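Local coordinates for protein glucose-6-phosphate 1-dehydrogenase (Mycobacterium avium, PDB 4LGV) that catalyses the NADP+-dependent oxidation of glucose 6-phosphate to 6-phosphogluconolactone, the first step of the oxidative pentose phosphate pathway, at residues A[48-53]-A[414-419]; A[58-63]-A[98-103]; A[160-165]-A[191-196]. One frame throughout, in Å; residues are numbered along the deposited sequence. Where two conformers were deposited one is given.

Contact 1 (A[48-53]-A[414-419]); sequences FRALYR and RPYERL. With GOL (glycerol), chain F.
R53 and E417 form a two-pronged salt bridge. NE of R53 donates to OE1 of E417 at 2.8 Å, and NH2 of R53 to OE2 of E417 at 3.0 Å. Both oxygens lie close to the guanidinium plane and are met on their syn sides. The two flat groups are twisted 34° apart. A bend about the CG-CD bond of R53 (chi3 60°) turns NE and NH2 to the acid. Each has a second charged partner: E90 takes NH1 of R53, and R57 reaches OE1 of E417.

The salt bridge joins helix 41-56, after the first strand of the Rossmann-type domain, to helix 413-424 in the C-terminal part of the chain. The axes of 48-53 and 414-419 come within 9.3 Å and cross at -69°.

Apolar packing is small. CB of A50 meets the edge of the Y416 ring, 3.6 Å from CD2. The hydroxyl of Y416 is bonded to Y133 and T47.

A glycerol, probably from the crystallisation liquor, lies between two arginines. Its O2 accepts from NE of R414 at 2.8 Å and from NH2 of R53 at 3.0 Å. NH2 of R414 also donates to it.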
loop_
_atom_site.group_PDB
_atom_site.type_symbol
_atom_site.label_atom_id
_atom_site.label_comp_id
_atom_site.label_asym_id
_atom_site.label_seq_id
_atom_site.Cartn_x
_atom_site.Cartn_y
_atom_site.Cartn_z
ATOM N N PHE A 48 37.514 -27.024 24.415
ATOM C CA PHE A 48 38.552 -27.889 23.851
ATOM C C PHE A 48 38.159 -28.526 22.510
ATOM O O PHE A 48 38.931 -28.493 21.530
ATOM C CB PHE A 48 38.954 -28.960 24.820
ATOM C CG PHE A 48 39.865 -28.481 25.906
ATOM C CD1 PHE A 48 41.024 -27.826 25.609
ATOM C CD2 PHE A 48 39.576 -28.755 27.240
ATOM C CE1 PHE A 48 41.855 -27.408 26.600
ATOM C CE2 PHE A 48 40.431 -28.334 28.254
ATOM C CZ PHE A 48 41.566 -27.652 27.928
ATOM N N ARG A 49 36.967 -29.082 22.453
ATOM C CA ARG A 49 36.429 -29.610 21.192
ATOM C C ARG A 49 36.363 -28.561 20.070
ATOM O O ARG A 49 36.756 -28.815 18.930
ATOM C CB ARG A 49 35.034 -30.175 21.440
ATOM C CG ARG A 49 34.534 -31.031 20.294
ATOM C CD ARG A 49 33.029 -31.194 20.349
ATOM N NE ARG A 49 32.592 -31.982 19.236
ATOM C CZ ARG A 49 31.374 -32.492 19.090
ATOM N NH1 ARG A 49 30.417 -32.262 19.998
ATOM N NH2 ARG A 49 31.100 -33.203 17.999
ATOM N N ALA A 50 35.902 -27.370 20.405
ATOM C CA ALA A 50 35.804 -26.277 19.429
ATOM C C ALA A 50 37.182 -25.858 18.896
ATOM O O ALA A 50 37.339 -25.720 17.691
ATOM C CB ALA A 50 35.114 -25.107 20.052
ATOM N N LEU A 51 38.188 -25.760 19.786
ATOM C CA LEU A 51 39.514 -25.469 19.349
ATOM C C LEU A 51 40.090 -26.580 18.448
ATOM O O LEU A 51 40.729 -26.323 17.404
ATOM C CB LEU A 51 40.432 -25.264 20.557
ATOM C CG LEU A 51 40.119 -24.037 21.407
ATOM C CD1 LEU A 51 40.957 -24.048 22.674
ATOM C CD2 LEU A 51 40.376 -22.792 20.626
ATOM N N TYR A 52 39.847 -27.818 18.852
ATOM C CA TYR A 52 40.257 -28.986 18.062
ATOM C C TYR A 52 39.668 -28.909 16.665
ATOM O O TYR A 52 40.380 -29.158 15.649
ATOM C CB TYR A 52 39.845 -30.295 18.777
ATOM C CG TYR A 52 40.088 -31.527 17.975
ATOM C CD1 TYR A 52 41.335 -32.153 17.987
ATOM C CD2 TYR A 52 39.084 -32.078 17.167
ATOM C CE1 TYR A 52 41.589 -33.243 17.169
ATOM C CE2 TYR A 52 39.326 -33.198 16.371
ATOM C CZ TYR A 52 40.561 -33.768 16.391
ATOM O OH TYR A 52 40.787 -34.870 15.614
ATOM N N ARG A 53 38.377 -28.587 16.572
ATOM C CA ARG A 53 37.701 -28.552 15.243
ATOM C C ARG A 53 38.223 -27.413 14.381
ATOM O O ARG A 53 38.399 -27.548 13.176
ATOM C CB ARG A 53 36.181 -28.447 15.398
ATOM C CG ARG A 53 35.539 -29.704 15.983
ATOM C CD ARG A 53 34.110 -29.455 16.458
ATOM N NE ARG A 53 33.190 -29.001 15.414
ATOM C CZ ARG A 53 32.440 -29.799 14.655
ATOM N NH1 ARG A 53 32.435 -31.098 14.813
ATOM N NH2 ARG A 53 31.650 -29.261 13.744
ATOM N N ARG A 414 28.501 -26.495 16.899
ATOM C CA ARG A 414 28.619 -25.630 15.721
ATOM C C ARG A 414 28.414 -24.172 16.057
ATOM O O ARG A 414 29.243 -23.336 15.715
ATOM C CB ARG A 414 27.631 -26.087 14.665
ATOM C CG ARG A 414 28.002 -27.405 13.988
ATOM C CD ARG A 414 26.937 -27.781 12.955
ATOM N NE ARG A 414 27.144 -29.122 12.426
ATOM C CZ ARG A 414 26.540 -29.639 11.353
ATOM N NH1 ARG A 414 25.661 -28.937 10.613
ATOM N NH2 ARG A 414 26.846 -30.875 10.997
ATOM N N PRO A 415 27.371 -23.879 16.800
ATOM C CA PRO A 415 27.232 -22.517 17.267
ATOM C C PRO A 415 28.366 -22.037 18.103
ATOM O O PRO A 415 28.800 -20.886 17.975
ATOM C CB PRO A 415 25.952 -22.539 18.112
ATOM C CG PRO A 415 25.412 -23.944 18.042
ATOM C CD PRO A 415 26.124 -24.649 16.952
ATOM N N TYR A 416 28.835 -22.895 18.973
ATOM C CA TYR A 416 29.887 -22.505 19.866
ATOM C C TYR A 416 31.189 -22.178 19.128
ATOM O O TYR A 416 31.771 -21.112 19.329
ATOM C CB TYR A 416 30.086 -23.602 20.889
ATOM C CG TYR A 416 31.058 -23.196 21.914
ATOM C CD1 TYR A 416 30.685 -22.390 22.982
ATOM C CD2 TYR A 416 32.374 -23.549 21.781
ATOM C CE1 TYR A 416 31.603 -21.956 23.911
ATOM C CE2 TYR A 416 33.318 -23.140 22.715
ATOM C CZ TYR A 416 32.929 -22.339 23.787
ATOM O OH TYR A 416 33.861 -21.978 24.723
ATOM N N GLU A 417 31.617 -23.029 18.219
ATOM C CA GLU A 417 32.812 -22.725 17.406
ATOM C C GLU A 417 32.639 -21.495 16.506
ATOM O O GLU A 417 33.582 -20.727 16.282
ATOM C CB GLU A 417 33.231 -23.945 16.566
ATOM C CG GLU A 417 32.242 -24.371 15.501
ATOM C CD GLU A 417 32.555 -25.733 14.874
ATOM O OE1 GLU A 417 33.573 -26.275 15.236
ATOM O OE2 GLU A 417 31.788 -26.254 14.027
ATOM N N ARG A 418 31.444 -21.313 15.951
ATOM C CA ARG A 418 31.165 -20.127 15.149
ATOM C C ARG A 418 31.374 -18.842 15.972
ATOM O O ARG A 418 31.946 -17.879 15.498
ATOM C CB ARG A 418 29.723 -20.213 14.662
ATOM C CG ARG A 418 29.270 -19.087 13.777
ATOM C CD ARG A 418 27.806 -19.249 13.452
ATOM N NE ARG A 418 27.374 -18.191 12.566
ATOM C CZ ARG A 418 26.142 -17.686 12.488
ATOM N NH1 ARG A 418 25.161 -18.105 13.301
ATOM N NH2 ARG A 418 25.887 -16.770 11.587
ATOM N N LEU A 419 30.892 -18.820 17.210
ATOM C CA LEU A 419 31.053 -17.639 18.070
ATOM C C LEU A 419 32.497 -17.372 18.424
ATOM O O LEU A 419 32.932 -16.218 18.429
ATOM C CB LEU A 419 30.270 -17.797 19.375
ATOM C CG LEU A 419 28.784 -17.625 19.228
ATOM C CD1 LEU A 419 28.075 -18.044 20.493
ATOM C CD2 LEU A 419 28.410 -16.201 18.899
HETATM C C1 GOL F . 30.075 -32.828 12.023
HETATM O O1 GOL F . 31.443 -32.457 11.786
HETATM C C2 GOL F . 29.730 -32.176 13.350
HETATM O O2 GOL F . 29.257 -30.885 13.059
HETATM C C3 GOL F . 28.664 -32.852 14.151
HETATM O O3 GOL F . 28.151 -31.862 15.053
#

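Contact 2 (A[58-63]-A[98-103]); sequences EELEHP and DRLAGR
R103 pairs its NE with OE1 of E55 in a salt bridge while its guanidinium lies against L60. The carbonyl oxygen of L60 sits over one face, 3.1 Å from NH2 of R103, but the angle is too poor for a hydrogen bond.

The contact lies in the Rossmann-type domain. The loop 58-63 leads from helix 41-56 into strand 64-68. Segment 98-103 lies on the helix that precedes strand 104-108. These two strands are neighbours in the parallel sheet. The loop starts at E58, whose positive phi belongs to a Schellman motif closing helix 41-56.

R103 makes most of the helix's share of the contact. Its chain is extended from CG to NE and runs along the loop. CB of L60 packs against NE of R103 at 3.7 Å. Further back, CD of R103 lies 3.6 Å from the carbonyl oxygen of H62. E61 touches the guanidinium through its backbone, with its N above the same face as L60 O.

Deeper in, the leucines meet methyl to methyl, CD1 of L60 to CD1 of L100 at 3.8 Å. With chi1 of L100 at 173°, its CG lies anti to the backbone N, and the branch end comes nearer to the loop than the base does.

At the surface, R99 reaches the start of the loop, its NH2 4.4 Å from CG of E58. Its charge is matched by E55 instead, NE of R99 pairing with OE2.

At the far end, CA of P63 approaches the carbonyl oxygen of R103 at 3.5 Å in a CA-H...O contact.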
loop_
_atom_site.group_PDB
_atom_site.type_symbol
_atom_site.label_atom_id
_atom_site.label_comp_id
_atom_site.label_asym_id
_atom_site.label_seq_id
_atom_site.Cartn_x
_atom_site.Cartn_y
_atom_site.Cartn_z
ATOM N N GLU A 58 42.051 -26.050 9.890
ATOM C CA GLU A 58 43.219 -25.192 9.678
ATOM C C GLU A 58 42.907 -23.715 9.913
ATOM O O GLU A 58 43.495 -22.866 9.304
ATOM C CB GLU A 58 43.816 -25.412 8.288
ATOM C CG GLU A 58 44.291 -26.856 8.067
ATOM C CD GLU A 58 44.758 -27.160 6.655
ATOM O OE1 GLU A 58 44.532 -26.362 5.725
ATOM O OE2 GLU A 58 45.341 -28.223 6.475
ATOM N N GLU A 59 42.011 -23.428 10.843
ATOM C CA GLU A 59 41.618 -22.063 11.144
ATOM C C GLU A 59 42.303 -21.452 12.385
ATOM O O GLU A 59 42.136 -20.272 12.640
ATOM C CB GLU A 59 40.089 -21.957 11.227
ATOM C CG GLU A 59 39.421 -22.074 9.852
ATOM C CD GLU A 59 37.885 -22.220 9.902
ATOM O OE1 GLU A 59 37.302 -22.697 10.892
ATOM O OE2 GLU A 59 37.230 -21.853 8.921
ATOM N N LEU A 60 43.093 -22.228 13.114
ATOM C CA LEU A 60 43.930 -21.679 14.206
ATOM C C LEU A 60 45.320 -21.344 13.670
ATOM O O LEU A 60 45.979 -22.191 13.056
ATOM C CB LEU A 60 44.089 -22.696 15.334
ATOM C CG LEU A 60 42.824 -23.090 16.117
ATOM C CD1 LEU A 60 43.184 -24.062 17.225
ATOM C CD2 LEU A 60 42.118 -21.885 16.709
ATOM N N GLU A 61 45.753 -20.108 13.875
ATOM C CA GLU A 61 47.047 -19.653 13.340
ATOM C C GLU A 61 47.926 -18.981 14.389
ATOM O O GLU A 61 48.976 -18.491 14.044
ATOM C CB GLU A 61 46.845 -18.654 12.177
ATOM C CG GLU A 61 46.000 -19.179 11.010
ATOM C CD GLU A 61 45.371 -18.101 10.108
ATOM O OE1 GLU A 61 45.089 -16.956 10.549
ATOM O OE2 GLU A 61 45.104 -18.445 8.942
ATOM N N HIS A 62 47.490 -18.970 15.645
ATOM C CA HIS A 62 48.102 -18.172 16.681
ATOM C C HIS A 62 48.192 -18.945 18.011
ATOM O O HIS A 62 47.429 -19.870 18.254
ATOM C CB HIS A 62 47.302 -16.861 16.865
ATOM C CG HIS A 62 47.327 -15.970 15.661
ATOM N ND1 HIS A 62 46.251 -15.846 14.802
ATOM C CD2 HIS A 62 48.332 -15.245 15.113
ATOM C CE1 HIS A 62 46.580 -15.040 13.801
ATOM N NE2 HIS A 62 47.842 -14.674 13.964
ATOM N N PRO A 63 49.120 -18.557 18.882
ATOM C CA PRO A 63 49.227 -19.194 20.172
ATOM C C PRO A 63 47.998 -19.009 21.100
ATOM O O PRO A 63 47.209 -18.047 20.962
ATOM C CB PRO A 63 50.473 -18.541 20.777
ATOM C CG PRO A 63 51.201 -17.892 19.613
ATOM C CD PRO A 63 50.102 -17.465 18.713
ATOM N N ASP A 98 48.061 -32.876 18.038
ATOM C CA ASP A 98 49.447 -32.433 18.253
ATOM C C ASP A 98 49.674 -31.001 17.767
ATOM O O ASP A 98 50.418 -30.259 18.399
ATOM C CB ASP A 98 50.508 -33.393 17.654
ATOM C CG ASP A 98 50.741 -34.649 18.499
ATOM O OD1 ASP A 98 50.236 -34.730 19.638
ATOM O OD2 ASP A 98 51.450 -35.584 18.004
ATOM N N ARG A 99 49.028 -30.609 16.671
ATOM C CA ARG A 99 49.119 -29.194 16.209
ATOM C C ARG A 99 48.506 -28.270 17.237
ATOM O O ARG A 99 49.054 -27.244 17.534
ATOM C CB ARG A 99 48.422 -28.963 14.889
ATOM C CG ARG A 99 49.223 -29.429 13.669
ATOM C CD ARG A 99 48.801 -28.654 12.427
ATOM N NE ARG A 99 47.350 -28.672 12.214
ATOM C CZ ARG A 99 46.677 -29.614 11.563
ATOM N NH1 ARG A 99 47.289 -30.674 11.071
ATOM N NH2 ARG A 99 45.357 -29.476 11.384
ATOM N N LEU A 100 47.391 -28.676 17.814
ATOM C CA LEU A 100 46.743 -27.847 18.814
ATOM C C LEU A 100 47.656 -27.734 20.044
ATOM O O LEU A 100 47.845 -26.652 20.565
ATOM C CB LEU A 100 45.381 -28.430 19.201
ATOM C CG LEU A 100 44.628 -27.767 20.366
ATOM C CD1 LEU A 100 44.434 -26.282 20.107
ATOM C CD2 LEU A 100 43.280 -28.461 20.555
ATOM N N ALA A 101 48.180 -28.854 20.518
ATOM C CA ALA A 101 49.072 -28.854 21.684
ATOM C C ALA A 101 50.266 -27.958 21.465
ATOM O O ALA A 101 50.672 -27.226 22.358
ATOM C CB ALA A 101 49.529 -30.256 21.979
ATOM N N GLY A 102 50.790 -27.969 20.248
ATOM C CA GLY A 102 51.895 -27.083 19.868
ATOM C C GLY A 102 51.649 -25.600 20.027
ATOM O O GLY A 102 52.610 -24.841 20.191
ATOM N N ARG A 103 50.374 -25.181 19.978
ATOM C CA ARG A 103 49.995 -23.774 20.149
ATOM C C ARG A 103 49.719 -23.401 21.611
ATOM O O ARG A 103 49.641 -22.217 21.949
ATOM C CB ARG A 103 48.699 -23.492 19.411
ATOM C CG ARG A 103 48.779 -23.737 17.950
ATOM C CD ARG A 103 47.463 -23.363 17.246
ATOM N NE ARG A 103 47.448 -24.012 15.954
ATOM C CZ ARG A 103 48.204 -23.669 14.909
ATOM N NH1 ARG A 103 49.029 -22.614 14.954
ATOM N NH2 ARG A 103 48.104 -24.387 13.775
#

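Contact 3 (A[160-165]-A[191-196]); sequences AVEKPF and VDHFLG
K163 reaches D192 from just before a cis peptide bond, the one that joins it to P164. The lysine chain is extended beyond CG, with CG anti to the backbone N (chi1 173°). Its NZ forms a salt bridge with D192, 3.1 Å from OD1, and has a weaker bond to OD2.

OD1 of D192 has two donors. NZ of K163 comes from one face of the carboxylate plane. The backbone N of F194 comes from the other at 3.1 Å, which makes an Asx turn. A water bridges NZ and OD2, weakly at the lysine. Outside the two segments, D250 O accepts from NZ and N254 donates to OD2. NZ also lies at the edge of the F194 ring, 3.5 Å from CD2.

The backbones meet at the rim of the parallel Rossmann-type sheet, where strand 158-162 is followed by strand 188-191. N of V191 donates to O of V161 at 2.9 Å, and N of K163 donates to O of V191 at 3.1 Å. EKPF belongs to the family's EKPxG motif, and VDHFLG corresponds closely, though not exactly, to part of its RIDHYLGKE motif. In relatives these line the coenzyme and glucose 6-phosphate sites. The same role is probable here.

H193 was modelled in two conformers. In the one described, its NE2 donates to OE1 of E162 at 2.8 Å, nearly straight at 167°. The oxygen lies near the ring plane, but ring and carboxylate are turned 67° apart. OE1 also bonds to Y133 OH, its main partner outside the segments.

Beside the strand pair, CG2 of V191 rests on CB of A160. The F165 ring presents its edge to the V191 carbonyl, with CE2 3.3 Å from O.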
loop_
_atom_site.group_PDB
_atom_site.type_symbol
_atom_site.label_atom_id
_atom_site.label_comp_id
_atom_site.label_asym_id
_atom_site.label_seq_id
_atom_site.Cartn_x
_atom_site.Cartn_y
_atom_site.Cartn_z
ATOM N N ALA A 160 35.983 -11.334 25.678
ATOM C CA ALA A 160 34.750 -12.075 25.468
ATOM C C ALA A 160 34.339 -12.688 26.796
ATOM O O ALA A 160 35.103 -13.462 27.398
ATOM C CB ALA A 160 34.968 -13.129 24.434
ATOM N N VAL A 161 33.138 -12.364 27.250
ATOM C CA VAL A 161 32.638 -12.857 28.524
ATOM C C VAL A 161 31.547 -13.881 28.354
ATOM O O VAL A 161 30.549 -13.645 27.635
ATOM C CB VAL A 161 32.122 -11.707 29.470
ATOM C CG1 VAL A 161 33.283 -10.889 29.916
ATOM C CG2 VAL A 161 31.133 -10.807 28.789
ATOM N N GLU A 162 31.703 -15.016 29.035
ATOM C CA GLU A 162 30.650 -16.049 28.974
ATOM C C GLU A 162 29.428 -15.647 29.740
ATOM O O GLU A 162 29.521 -15.077 30.792
ATOM C CB GLU A 162 31.147 -17.403 29.538
ATOM C CG GLU A 162 31.759 -18.289 28.476
ATOM C CD GLU A 162 30.759 -18.647 27.413
ATOM O OE1 GLU A 162 31.160 -18.951 26.271
ATOM O OE2 GLU A 162 29.563 -18.621 27.697
ATOM N N LYS A 163 28.275 -15.992 29.217
ATOM C CA LYS A 163 27.022 -15.887 29.938
ATOM C C LYS A 163 27.082 -16.625 31.291
ATOM O O LYS A 163 27.686 -17.681 31.366
ATOM C CB LYS A 163 26.007 -16.578 29.032
ATOM C CG LYS A 163 24.616 -16.797 29.543
ATOM C CD LYS A 163 23.814 -17.271 28.342
ATOM C CE LYS A 163 22.468 -17.932 28.637
ATOM N NZ LYS A 163 21.679 -17.952 27.362
ATOM N N PRO A 164 26.416 -16.121 32.338
ATOM C CA PRO A 164 25.576 -14.931 32.352
ATOM C C PRO A 164 26.386 -13.665 32.558
ATOM O O PRO A 164 27.499 -13.710 33.108
ATOM C CB PRO A 164 24.652 -15.165 33.549
ATOM C CG PRO A 164 25.496 -15.964 34.496
ATOM C CD PRO A 164 26.294 -16.883 33.598
ATOM N N PHE A 165 25.836 -12.571 32.071
ATOM C CA PHE A 165 26.382 -11.244 32.290
ATOM C C PHE A 165 25.248 -10.398 32.860
ATOM O O PHE A 165 24.847 -9.425 32.256
ATOM C CB PHE A 165 26.969 -10.615 30.989
ATOM C CG PHE A 165 26.643 -11.378 29.746
ATOM C CD1 PHE A 165 25.415 -11.212 29.103
ATOM C CD2 PHE A 165 27.563 -12.288 29.217
ATOM C CE1 PHE A 165 25.122 -11.951 27.949
ATOM C CE2 PHE A 165 27.264 -13.012 28.077
ATOM C CZ PHE A 165 26.057 -12.849 27.448
ATOM N N VAL A 191 29.194 -13.357 25.131
ATOM C CA VAL A 191 29.020 -14.634 24.469
ATOM C C VAL A 191 27.774 -15.363 24.986
ATOM O O VAL A 191 27.652 -15.677 26.200
ATOM C CB VAL A 191 30.233 -15.532 24.725
ATOM C CG1 VAL A 191 30.105 -16.847 23.985
ATOM C CG2 VAL A 191 31.552 -14.844 24.308
ATOM N N ASP A 192 26.840 -15.608 24.078
ATOM C CA ASP A 192 25.628 -16.362 24.398
ATOM C C ASP A 192 25.491 -17.411 23.324
ATOM O O ASP A 192 25.232 -17.085 22.172
ATOM C CB ASP A 192 24.410 -15.434 24.425
ATOM C CG ASP A 192 23.104 -16.153 24.816
ATOM O OD1 ASP A 192 22.986 -17.378 24.635
ATOM O OD2 ASP A 192 22.194 -15.474 25.344
ATOM N N HIS A 193 25.691 -18.676 23.705
ATOM C CA HIS A 193 25.739 -19.763 22.731
ATOM C C HIS A 193 24.508 -19.826 21.866
ATOM O O HIS A 193 24.619 -20.137 20.700
ATOM C CB HIS A 193 25.967 -21.092 23.430
ATOM C CG HIS A 193 27.167 -21.067 24.296
ATOM N ND1 HIS A 193 27.385 -21.996 25.282
ATOM C CD2 HIS A 193 28.189 -20.176 24.366
ATOM C CE1 HIS A 193 28.493 -21.678 25.920
ATOM N NE2 HIS A 193 29.004 -20.586 25.380
ATOM N N PHE A 194 23.337 -19.484 22.430
ATOM C CA PHE A 194 22.109 -19.461 21.617
ATOM C C PHE A 194 22.209 -18.546 20.386
ATOM O O PHE A 194 21.762 -18.909 19.312
ATOM C CB PHE A 194 20.897 -19.083 22.426
ATOM C CG PHE A 194 20.443 -20.161 23.370
ATOM C CD1 PHE A 194 20.003 -21.382 22.899
ATOM C CD2 PHE A 194 20.431 -19.950 24.710
ATOM C CE1 PHE A 194 19.583 -22.372 23.767
ATOM C CE2 PHE A 194 20.033 -20.938 25.581
ATOM C CZ PHE A 194 19.595 -22.153 25.126
ATOM N N LEU A 195 22.824 -17.390 20.536
ATOM C CA LEU A 195 22.996 -16.443 19.422
ATOM C C LEU A 195 23.801 -16.974 18.270
ATOM O O LEU A 195 23.562 -16.617 17.142
ATOM C CB LEU A 195 23.621 -15.114 19.884
ATOM C CG LEU A 195 22.534 -14.099 20.182
ATOM C CD1 LEU A 195 21.714 -14.553 21.379
ATOM C CD2 LEU A 195 23.174 -12.749 20.447
ATOM N N GLY A 196 24.718 -17.897 18.567
ATOM C CA GLY A 196 25.483 -18.606 17.552
ATOM C C GLY A 196 24.650 -19.406 16.609
ATOM O O GLY A 196 25.146 -19.799 15.564
HETATM O O HOH W 1 19.817 -16.167 25.635
#

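Contact 1 joins helix 41-56 to helix 413-424, and contacts 2 and 3 fall between its two segments in the sequence. Contact 2 comes first, then contact 3. Contact 1 has its centre about 13 Å from each of the others, whose centres are about 24 Å apart. Contacts 2 and 3 lie toward opposite borders of the same parallel sheet and do not touch. Helix 41-56 links contacts 1 and 2: O of L51 is 3.3 Å from CD1 of L60. Helix 413-424 links contacts 1 and 3: NH1 of R418 is probably bonded to O of G196, and Y416 packs edge-to-face on one conformer of H193. Helix 413-424 thus packs on the probable active-site loop.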